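Local structure of NeuRonal IgCAM-5 (Caenorhabditis elegans, 6ON6) at residues S15-L20 with E106-V111; V24-I29 with L78-V83; F52-F57 with K66-D71. The protein probably acts as a cell-surface adhesion receptor in nervous-system wiring, and forms homodimers through its first immunoglobulin domain, the part present here. One frame throughout, in Å; residues are numbered along the deposited sequence.

From the N terminus, the chain first lays down 15-20, which pairs with 106-111 near the C terminus in contact 1 and closes the widest loop. Within that loop 24-29 pairs with 78-83 in contact 2, and within the second loop 52-57 meets 66-71 in contact 3, so the three closures sit one inside another and none cross. Contact 1 finishes the edge of one sheet of the immunoglobulin sandwich, contact 2 pairs two inner strands of the other, and contact 3 joins the sheets at a turn. Contacts 1 and 2 pack together through Ala16, Ala18 and Val109 against Val24 and Val83; contacts 1 and 3 stay about 14 Å apart at their nearest atoms.

Contact 1: S15-L20 with E106-V111; sequences SAVALL and ELDVKV. With NAG (2-acetamido-2-deoxy-beta-D-glucopyranose), chain C.
Ser15 opens the pairing with its side chain, not its backbone: Glu106 N donates to Ser15 OG over 3.0 Å, and the N-H...O angle of 169° makes the bond nearly straight. With chi1 at -66° OG lies beside the backbone N and anti to the carbonyl carbon, the position from which it meets Glu106 N. Backbone bonds then run to and fro, from Ala16 N to Glu106 O, Asp108 N to Ala16 O, Ala18 N to Asp108 O, and Lys110 N to Ala18 O at 2.8 Å. The last, Leu20 N to Lys110 O, is weak at 3.5 Å, and a water also accepts from Leu20 N. The strands run the same way, Ala16 beside Leu107 through to Leu19 beside Lys110, the parallel pairing of strands A' and G that V- and I-set immunoglobulin domains use to finish one sheet.

On the face holding Leu107 and Val109, Leu107 CD1 approaches Ala18 CB at 4.2 Å and also lies near Ala16 CB, and Leu20 CD2 meets Val109 CG1 at 3.8 Å with the side chains at about a right angle. Val24, Phe26 and Val83 back this face with core packing. On the other face Val17 and Asp108 lie side by side, CG1 of the valine 3.5 Å from CB of the aspartate. Lys110 bends at chi2 and chi4, bringing NZ back to Asp108, 2.7 Å from OD2; it arrives from above the carboxylate, 77° out of its plane. Farther out, the extended Glu106 leads away from 15-20 to accept a bond from N2 of the N-acetylglucosamine carried by Asn90, its OE2 2.9 Å from N2. Val109 O accepts a hydrogen bond from Arg88 NH2, and Leu19 N donates to Gln22 OE1.

Contact 2: V24-I29 with L78-V83; sequences VDFTCI and LTIKNV
Val24 and Ile80 form a hydrogen-bonded antiparallel pair in which both backbone polar groups of each residue are used: Val24 N gives to Ile80 O at 3.0 Å, and Ile80 N gives to Val24 O at 2.8 Å. Phe26 and Leu78 repeat the exchange, Phe26 N to Leu78 O at 2.8 Å and Leu78 N to Phe26 O at 2.9 Å. The strand directions differ by 159°, close to antiparallel, and Asp25 faces Thr79 between the two pairs as a non-hydrogen-bonded pair. There the side chains supply the bond. They lie alongside each other, and the buried Thr79 OG1 donates to Asp25 OD1 over 2.6 Å, coming in 43° out of the carboxylate plane. The acid's second oxygen, OD2, is hydrogen-bonded to a glycerol, probably from the crystallisation liquor, while the backbone of Thr79 turns its other edge to Glu64.

Behind this polar side, the residues facing inward are apolar. Ile80 CD1 sits at the edge of the Phe26 ring, in its plane, 3.5 Å from CD2, with CE2 of the ring equally near. To put it there, chi2 of Ile80 takes 130°, off the staggered positions, which suggests some strain accepted for the fit. Val83, past the end of the strand, sends CG2 to within 4.1 Å of Val24 CG2.

The pair is strands B and E of the immunoglobulin sandwich, the middle of their sheet, with strands 7-8 and 63-69 outside them. Across the core Cys28 is disulfide-bonded to Cys93 and the Phe26 ring meets that of Tyr91, both on strand 89-95, while Val24 and Val83 pack on strands 16-19 and 101-110 of the opposing sheet.

Contact 3: F52-F57 with K66-D71; sequences FDEKVF and KPRIGD
An extended chi2 of 179° carries CD of Glu54 straight out from the turn toward Arg68, whose own chain is extended from CG to NE. Arg68 NE donates to Glu54 OE2 over 2.9 Å as part of a salt bridge, and the oxygen lies close to the guanidinium plane, at its edge. OE2 is met on its anti side, tilted out of the carboxylate plane, by a bond bent to 141°. The two planes stand 69° apart, and NE is the only guanidinium nitrogen bonded to this carboxylate across the contact. Asp53 OD1 lies farther off, 4.2 Å from Arg68 NH2, beyond a salt bridge. Glu54 sits in a type II' turn from Phe52 to Lys55, the hairpin joining strands C' and C'' of the immunoglobulin fold, and the contact ties this sheet edge to strand 63-69 of the other sheet. Replacing Arg68 by an alanine would probably leave the Glu54 carboxylate without its cationic mate and free to turn. Pro67 crosses the glutamate stem at about a right angle, its CG 3.7 Å from Glu54 CB. Arg68 and Ile69 both face Glu75, a G1 beta bulge. Phe52 stacks on Phe52 of the second subunit.

Contact 1: S15-L20 with E106-V111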
loop_
_atom_site.group_PDB
_atom_site.type_symbol
_atom_site.label_atom_id
_atom_site.label_comp_id
_atom_site.label_asym_id
_atom_site.label_seq_id
_atom_site.Cartn_x
_atom_site.Cartn_y
_atom_site.Cartn_z
ATOM N N SER A 15 -15.958 -2.395 11.117
ATOM C CA SER A 15 -15.457 -3.700 11.516
ATOM C C SER A 15 -16.486 -4.790 11.238
ATOM O O SER A 15 -17.695 -4.547 11.155
ATOM C CB SER A 15 -15.079 -3.715 12.978
ATOM O OG SER A 15 -13.978 -2.844 13.160
ATOM N N ALA A 16 -15.982 -6.012 11.036
ATOM C CA ALA A 16 -16.824 -7.129 10.642
ATOM C C ALA A 16 -16.305 -8.408 11.285
ATOM O O ALA A 16 -15.156 -8.476 11.719
ATOM C CB ALA A 16 -16.803 -7.318 9.131
ATOM N N VAL A 17 -17.167 -9.426 11.332
ATOM C CA VAL A 17 -16.770 -10.761 11.772
ATOM C C VAL A 17 -17.192 -11.757 10.698
ATOM O O VAL A 17 -18.084 -11.494 9.902
ATOM C CB VAL A 17 -17.362 -11.128 13.152
ATOM C CG1 VAL A 17 -16.773 -10.285 14.234
ATOM C CG2 VAL A 17 -18.915 -11.084 13.179
ATOM N N ALA A 18 -16.550 -12.929 10.681
ATOM C CA ALA A 18 -16.843 -13.904 9.631
ATOM C C ALA A 18 -16.425 -15.278 10.102
ATOM O O ALA A 18 -15.478 -15.419 10.879
ATOM C CB ALA A 18 -16.059 -13.575 8.368
ATOM N N LEU A 19 -17.144 -16.284 9.621
ATOM C CA LEU A 19 -16.685 -17.669 9.726
ATOM C C LEU A 19 -15.781 -18.003 8.547
ATOM O O LEU A 19 -15.842 -17.362 7.509
ATOM C CB LEU A 19 -17.875 -18.627 9.702
ATOM C CG LEU A 19 -18.888 -18.485 10.847
ATOM C CD1 LEU A 19 -20.028 -19.480 10.735
ATOM C CD2 LEU A 19 -18.315 -18.433 12.244
ATOM N N LEU A 20 -14.971 -19.064 8.691
ATOM C CA LEU A 20 -14.163 -19.509 7.559
ATOM C C LEU A 20 -15.045 -19.745 6.338
ATOM O O LEU A 20 -16.096 -20.394 6.428
ATOM C CB LEU A 20 -13.428 -20.823 7.874
ATOM C CG LEU A 20 -12.410 -20.787 9.002
ATOM C CD1 LEU A 20 -11.764 -22.139 9.126
ATOM C CD2 LEU A 20 -11.364 -19.717 8.749
ATOM N N GLU A 106 -11.654 -3.523 11.356
ATOM C CA GLU A 106 -11.074 -4.827 11.683
ATOM C C GLU A 106 -11.936 -5.959 11.151
ATOM O O GLU A 106 -13.170 -5.896 11.184
ATOM C CB GLU A 106 -10.975 -4.991 13.199
ATOM C CG GLU A 106 -10.093 -6.163 13.611
ATOM C CD GLU A 106 -9.485 -6.017 15.019
ATOM O OE1 GLU A 106 -9.803 -5.043 15.752
ATOM O OE2 GLU A 106 -8.667 -6.892 15.379
ATOM N N LEU A 107 -11.275 -7.028 10.676
ATOM C CA LEU A 107 -11.951 -8.283 10.373
ATOM C C LEU A 107 -11.560 -9.281 11.442
ATOM O O LEU A 107 -10.372 -9.595 11.600
ATOM C CB LEU A 107 -11.562 -8.799 8.996
ATOM C CG LEU A 107 -12.141 -10.166 8.587
ATOM C CD1 LEU A 107 -13.662 -10.146 8.626
ATOM C CD2 LEU A 107 -11.683 -10.567 7.212
ATOM N N ASP A 108 -12.547 -9.783 12.160
ATOM C CA ASP A 108 -12.365 -10.884 13.099
ATOM C C ASP A 108 -12.806 -12.179 12.421
ATOM O O ASP A 108 -13.862 -12.223 11.797
ATOM C CB ASP A 108 -13.240 -10.607 14.319
ATOM C CG ASP A 108 -12.871 -11.425 15.520
ATOM O OD1 ASP A 108 -11.876 -12.167 15.462
ATOM O OD2 ASP A 108 -13.587 -11.309 16.540
ATOM N N VAL A 109 -11.998 -13.230 12.538
ATOM C CA VAL A 109 -12.331 -14.503 11.897
ATOM C C VAL A 109 -12.581 -15.546 12.976
ATOM O O VAL A 109 -11.706 -15.806 13.812
ATOM C CB VAL A 109 -11.258 -14.952 10.892
ATOM C CG1 VAL A 109 -11.651 -16.293 10.257
ATOM C CG2 VAL A 109 -11.070 -13.848 9.832
ATOM N N LYS A 110 -13.758 -16.170 12.937
ATOM C CA LYS A 110 -14.128 -17.228 13.874
ATOM C C LYS A 110 -13.929 -18.597 13.233
ATOM O O LYS A 110 -14.290 -18.806 12.071
ATOM C CB LYS A 110 -15.603 -17.105 14.259
ATOM C CG LYS A 110 -15.956 -15.822 14.986
ATOM C CD LYS A 110 -15.511 -15.880 16.446
ATOM C CE LYS A 110 -15.629 -14.516 17.078
ATOM N NZ LYS A 110 -14.943 -13.567 16.186
ATOM N N VAL A 111 -13.349 -19.530 13.985
ATOM C CA VAL A 111 -13.220 -20.907 13.506
ATOM C C VAL A 111 -14.310 -21.808 14.074
ATOM O O VAL A 111 -14.178 -22.322 15.183
ATOM C CB VAL A 111 -11.838 -21.493 13.791
ATOM C CG1 VAL A 111 -11.809 -22.944 13.352
ATOM C CG2 VAL A 111 -10.763 -20.687 13.077
HETATM C C1 NAG C . -6.373 -3.505 14.536
HETATM C C2 NAG C . -5.688 -4.586 15.376
HETATM C C3 NAG C . -6.080 -4.465 16.850
HETATM C C4 NAG C . -5.906 -3.039 17.355
HETATM C C5 NAG C . -6.618 -2.060 16.428
HETATM C C6 NAG C . -6.390 -0.613 16.803
HETATM C C7 NAG C . -5.127 -6.848 14.608
HETATM C C8 NAG C . -3.697 -6.481 14.880
HETATM N N2 NAG C . -6.033 -5.903 14.869
HETATM O O3 NAG C . -5.258 -5.342 17.613
HETATM O O4 NAG C . -6.443 -2.923 18.667
HETATM O O5 NAG C . -6.114 -2.223 15.097
HETATM O O6 NAG C . -7.274 0.258 16.106
HETATM O O7 NAG C . -5.447 -7.950 14.171
HETATM O O HOH W 1 -15.345 -20.739 10.958
#

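Contact 2: V24-I29 with L78-V83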
loop_
_atom_site.group_PDB
_atom_site.type_symbol
_atom_site.label_atom_id
_atom_site.label_comp_id
_atom_site.label_asym_id
_atom_site.label_seq_id
_atom_site.Cartn_x
_atom_site.Cartn_y
_atom_site.Cartn_z
ATOM N N VAL A 24 -16.772 -11.159 2.935
ATOM C CA VAL A 24 -16.972 -9.926 3.713
ATOM C C VAL A 24 -16.591 -8.715 2.871
ATOM O O VAL A 24 -15.577 -8.732 2.173
ATOM C CB VAL A 24 -16.143 -9.918 5.017
ATOM C CG1 VAL A 24 -16.219 -8.554 5.753
ATOM C CG2 VAL A 24 -16.560 -11.000 5.938
ATOM N N ASP A 25 -17.370 -7.630 2.985
ATOM C CA ASP A 25 -17.050 -6.390 2.293
ATOM C C ASP A 25 -16.609 -5.312 3.285
ATOM O O ASP A 25 -17.166 -5.214 4.395
ATOM C CB ASP A 25 -18.310 -5.806 1.620
ATOM C CG ASP A 25 -18.780 -6.621 0.419
ATOM O OD1 ASP A 25 -18.020 -7.495 -0.074
ATOM O OD2 ASP A 25 -19.916 -6.358 -0.038
ATOM N N PHE A 26 -15.674 -4.480 2.835
ATOM C CA PHE A 26 -15.339 -3.197 3.480
ATOM C C PHE A 26 -15.668 -2.120 2.471
ATOM O O PHE A 26 -15.218 -2.159 1.328
ATOM C CB PHE A 26 -13.841 -3.151 3.879
ATOM C CG PHE A 26 -13.515 -4.008 5.075
ATOM C CD1 PHE A 26 -13.735 -3.515 6.355
ATOM C CD2 PHE A 26 -13.000 -5.294 4.941
ATOM C CE1 PHE A 26 -13.465 -4.270 7.462
ATOM C CE2 PHE A 26 -12.755 -6.045 6.052
ATOM C CZ PHE A 26 -12.955 -5.545 7.316
ATOM N N THR A 27 -16.461 -1.132 2.893
ATOM C CA THR A 27 -16.861 -0.041 1.994
ATOM C C THR A 27 -16.266 1.293 2.438
ATOM O O THR A 27 -16.365 1.673 3.614
ATOM C CB THR A 27 -18.390 0.076 1.911
ATOM O OG1 THR A 27 -18.936 -1.178 1.490
ATOM C CG2 THR A 27 -18.823 1.216 0.918
ATOM N N CYS A 28 -15.626 1.979 1.508
ATOM C CA CYS A 28 -15.079 3.311 1.732
ATOM C C CYS A 28 -15.879 4.285 0.876
ATOM O O CYS A 28 -15.824 4.217 -0.359
ATOM C CB CYS A 28 -13.632 3.303 1.285
ATOM S SG CYS A 28 -12.693 4.775 1.658
ATOM N N ILE A 29 -16.605 5.194 1.517
ATOM C CA ILE A 29 -17.443 6.145 0.800
ATOM C C ILE A 29 -16.747 7.496 0.869
ATOM O O ILE A 29 -16.450 7.994 1.959
ATOM C CB ILE A 29 -18.852 6.219 1.405
ATOM C CG1 ILE A 29 -19.506 4.815 1.365
ATOM C CG2 ILE A 29 -19.686 7.274 0.643
ATOM C CD1 ILE A 29 -20.881 4.693 2.020
ATOM N N LEU A 78 -14.493 -3.144 -1.266
ATOM C CA LEU A 78 -13.500 -4.208 -1.337
ATOM C C LEU A 78 -14.117 -5.468 -0.740
ATOM O O LEU A 78 -14.533 -5.473 0.420
ATOM C CB LEU A 78 -12.290 -3.814 -0.504
ATOM C CG LEU A 78 -11.243 -4.918 -0.501
ATOM C CD1 LEU A 78 -10.536 -4.933 -1.849
ATOM C CD2 LEU A 78 -10.306 -4.610 0.624
ATOM N N THR A 79 -14.182 -6.535 -1.526
ATOM C CA THR A 79 -14.657 -7.818 -1.018
ATOM C C THR A 79 -13.473 -8.725 -0.743
ATOM O O THR A 79 -12.576 -8.843 -1.587
ATOM C CB THR A 79 -15.566 -8.491 -2.043
ATOM O OG1 THR A 79 -16.694 -7.648 -2.282
ATOM C CG2 THR A 79 -16.019 -9.846 -1.573
ATOM N N ILE A 80 -13.454 -9.309 0.448
ATOM C CA ILE A 80 -12.539 -10.416 0.761
ATOM C C ILE A 80 -13.346 -11.690 0.641
ATOM O O ILE A 80 -14.272 -11.946 1.416
ATOM C CB ILE A 80 -11.945 -10.287 2.165
ATOM C CG1 ILE A 80 -11.282 -8.919 2.290
ATOM C CG2 ILE A 80 -10.878 -11.357 2.392
ATOM C CD1 ILE A 80 -11.691 -8.212 3.454
ATOM N N LYS A 81 -13.030 -12.483 -0.367
ATOM C CA LYS A 81 -13.755 -13.721 -0.586
ATOM C C LYS A 81 -13.166 -14.826 0.276
ATOM O O LYS A 81 -11.954 -14.867 0.519
ATOM C CB LYS A 81 -13.621 -14.132 -2.056
ATOM C CG LYS A 81 -14.211 -13.101 -3.063
ATOM C CD LYS A 81 -15.709 -13.174 -3.074
ATOM C CE LYS A 81 -16.122 -14.451 -3.832
ATOM N NZ LYS A 81 -17.608 -14.671 -3.907
ATOM N N ASN A 82 -14.015 -15.784 0.664
ATOM C CA ASN A 82 -13.528 -17.048 1.230
ATOM C C ASN A 82 -12.603 -16.796 2.424
ATOM O O ASN A 82 -11.458 -17.216 2.464
ATOM C CB ASN A 82 -12.820 -17.900 0.157
ATOM C CG ASN A 82 -12.421 -19.251 0.670
ATOM O OD1 ASN A 82 -13.070 -19.816 1.558
ATOM N ND2 ASN A 82 -11.313 -19.753 0.142
ATOM N N VAL A 83 -13.128 -16.077 3.420
ATOM C CA VAL A 83 -12.282 -15.609 4.509
ATOM C C VAL A 83 -11.607 -16.771 5.239
ATOM O O VAL A 83 -12.226 -17.810 5.487
ATOM C CB VAL A 83 -13.148 -14.750 5.454
ATOM C CG1 VAL A 83 -12.485 -14.623 6.781
ATOM C CG2 VAL A 83 -13.413 -13.380 4.805
#

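Contact 3: F52-F57 with K66-D71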
loop_
_atom_site.group_PDB
_atom_site.type_symbol
_atom_site.label_atom_id
_atom_site.label_comp_id
_atom_site.label_asym_id
_atom_site.label_seq_id
_atom_site.Cartn_x
_atom_site.Cartn_y
_atom_site.Cartn_z
ATOM N N PHE A 52 -5.377 -0.316 -5.909
ATOM C CA PHE A 52 -4.974 1.056 -6.186
ATOM C C PHE A 52 -5.909 1.617 -7.241
ATOM O O PHE A 52 -6.081 1.008 -8.299
ATOM C CB PHE A 52 -3.529 1.118 -6.698
ATOM C CG PHE A 52 -3.081 2.515 -6.976
ATOM C CD1 PHE A 52 -2.708 3.365 -5.946
ATOM C CD2 PHE A 52 -3.105 3.010 -8.260
ATOM C CE1 PHE A 52 -2.333 4.670 -6.198
ATOM C CE2 PHE A 52 -2.738 4.328 -8.513
ATOM C CZ PHE A 52 -2.351 5.153 -7.483
ATOM N N ASP A 53 -6.503 2.778 -6.965
ATOM C CA ASP A 53 -7.449 3.344 -7.919
ATOM C C ASP A 53 -8.501 2.277 -8.234
ATOM O O ASP A 53 -9.122 1.745 -7.307
ATOM C CB ASP A 53 -6.677 3.881 -9.139
ATOM C CG ASP A 53 -7.505 4.800 -10.029
ATOM O OD1 ASP A 53 -8.548 5.324 -9.581
ATOM O OD2 ASP A 53 -7.097 4.984 -11.201
ATOM N N GLU A 54 -8.672 1.886 -9.495
ATOM C CA GLU A 54 -9.799 1.034 -9.860
ATOM C C GLU A 54 -9.466 -0.436 -10.012
ATOM O O GLU A 54 -10.339 -1.213 -10.426
ATOM C CB GLU A 54 -10.474 1.560 -11.122
ATOM C CG GLU A 54 -11.128 2.894 -10.852
ATOM C CD GLU A 54 -11.785 3.479 -12.048
ATOM O OE1 GLU A 54 -12.151 2.714 -12.969
ATOM O OE2 GLU A 54 -11.921 4.713 -12.065
ATOM N N LYS A 55 -8.254 -0.844 -9.681
ATOM C CA LYS A 55 -7.835 -2.210 -9.943
ATOM C C LYS A 55 -7.283 -2.859 -8.685
ATOM O O LYS A 55 -6.473 -2.265 -7.968
ATOM C CB LYS A 55 -6.764 -2.249 -11.043
ATOM C CG LYS A 55 -7.261 -1.780 -12.399
ATOM N N VAL A 56 -7.673 -4.114 -8.469
ATOM C CA VAL A 56 -7.016 -4.929 -7.454
ATOM C C VAL A 56 -5.546 -5.128 -7.824
ATOM O O VAL A 56 -5.187 -5.278 -9.001
ATOM C CB VAL A 56 -7.789 -6.250 -7.303
ATOM C CG1 VAL A 56 -7.106 -7.184 -6.406
ATOM C CG2 VAL A 56 -9.144 -5.980 -6.756
ATOM N N PHE A 57 -4.686 -5.141 -6.811
ATOM C CA PHE A 57 -3.253 -5.305 -7.046
ATOM C C PHE A 57 -2.949 -6.691 -7.598
ATOM O O PHE A 57 -2.209 -6.836 -8.576
ATOM C CB PHE A 57 -2.521 -5.060 -5.721
ATOM C CG PHE A 57 -1.027 -4.928 -5.833
ATOM C CD1 PHE A 57 -0.439 -4.060 -6.757
ATOM C CD2 PHE A 57 -0.215 -5.567 -4.916
ATOM C CE1 PHE A 57 0.948 -3.885 -6.801
ATOM C CE2 PHE A 57 1.191 -5.410 -4.955
ATOM C CZ PHE A 57 1.766 -4.558 -5.894
ATOM N N LYS A 66 -15.080 -3.041 -6.394
ATOM C CA LYS A 66 -16.086 -2.351 -7.186
ATOM C C LYS A 66 -15.848 -0.877 -6.958
ATOM O O LYS A 66 -16.304 -0.313 -5.955
ATOM C CB LYS A 66 -17.496 -2.772 -6.784
ATOM C CG LYS A 66 -17.762 -4.200 -7.219
ATOM C CD LYS A 66 -19.192 -4.622 -6.983
ATOM C CE LYS A 66 -19.537 -4.674 -5.493
ATOM N NZ LYS A 66 -19.022 -5.946 -4.876
ATOM N N PRO A 67 -15.061 -0.237 -7.810
ATOM C CA PRO A 67 -14.657 1.143 -7.564
ATOM C C PRO A 67 -15.728 2.042 -8.133
ATOM O O PRO A 67 -16.348 1.724 -9.152
ATOM C CB PRO A 67 -13.383 1.266 -8.405
ATOM C CG PRO A 67 -13.585 0.359 -9.532
ATOM C CD PRO A 67 -14.370 -0.831 -8.967
ATOM N N ARG A 68 -15.966 3.156 -7.438
ATOM C CA ARG A 68 -16.775 4.250 -7.965
ATOM C C ARG A 68 -18.195 3.791 -8.252
ATOM O O ARG A 68 -18.727 4.071 -9.320
ATOM C CB ARG A 68 -16.178 4.873 -9.235
ATOM C CG ARG A 68 -14.859 5.558 -9.084
ATOM C CD ARG A 68 -14.429 6.213 -10.390
ATOM N NE ARG A 68 -13.079 6.731 -10.260
ATOM C CZ ARG A 68 -12.777 7.887 -9.686
ATOM N NH1 ARG A 68 -13.742 8.657 -9.197
ATOM N NH2 ARG A 68 -11.509 8.269 -9.599
ATOM N N ILE A 69 -18.779 3.021 -7.331
ATOM C CA ILE A 69 -20.167 2.584 -7.467
ATOM C C ILE A 69 -21.038 3.321 -6.467
ATOM O O ILE A 69 -20.596 4.282 -5.828
ATOM C CB ILE A 69 -20.340 1.052 -7.376
ATOM C CG1 ILE A 69 -19.997 0.511 -5.972
ATOM C CG2 ILE A 69 -19.488 0.332 -8.455
ATOM C CD1 ILE A 69 -20.555 -0.859 -5.661
ATOM N N GLY A 70 -22.283 2.896 -6.337
ATOM C CA GLY A 70 -23.273 3.668 -5.619
ATOM C C GLY A 70 -23.893 4.777 -6.469
ATOM O O GLY A 70 -23.473 5.080 -7.593
ATOM N N ASP A 71 -24.905 5.422 -5.895
ATOM C CA ASP A 71 -25.613 6.476 -6.635
ATOM C C ASP A 71 -24.676 7.600 -7.071
ATOM O O ASP A 71 -24.862 8.200 -8.141
ATOM C CB ASP A 71 -26.749 7.071 -5.799
ATOM C CG ASP A 71 -27.936 6.135 -5.664
ATOM O OD1 ASP A 71 -27.844 4.997 -6.158
ATOM O OD2 ASP A 71 -28.966 6.548 -5.073
#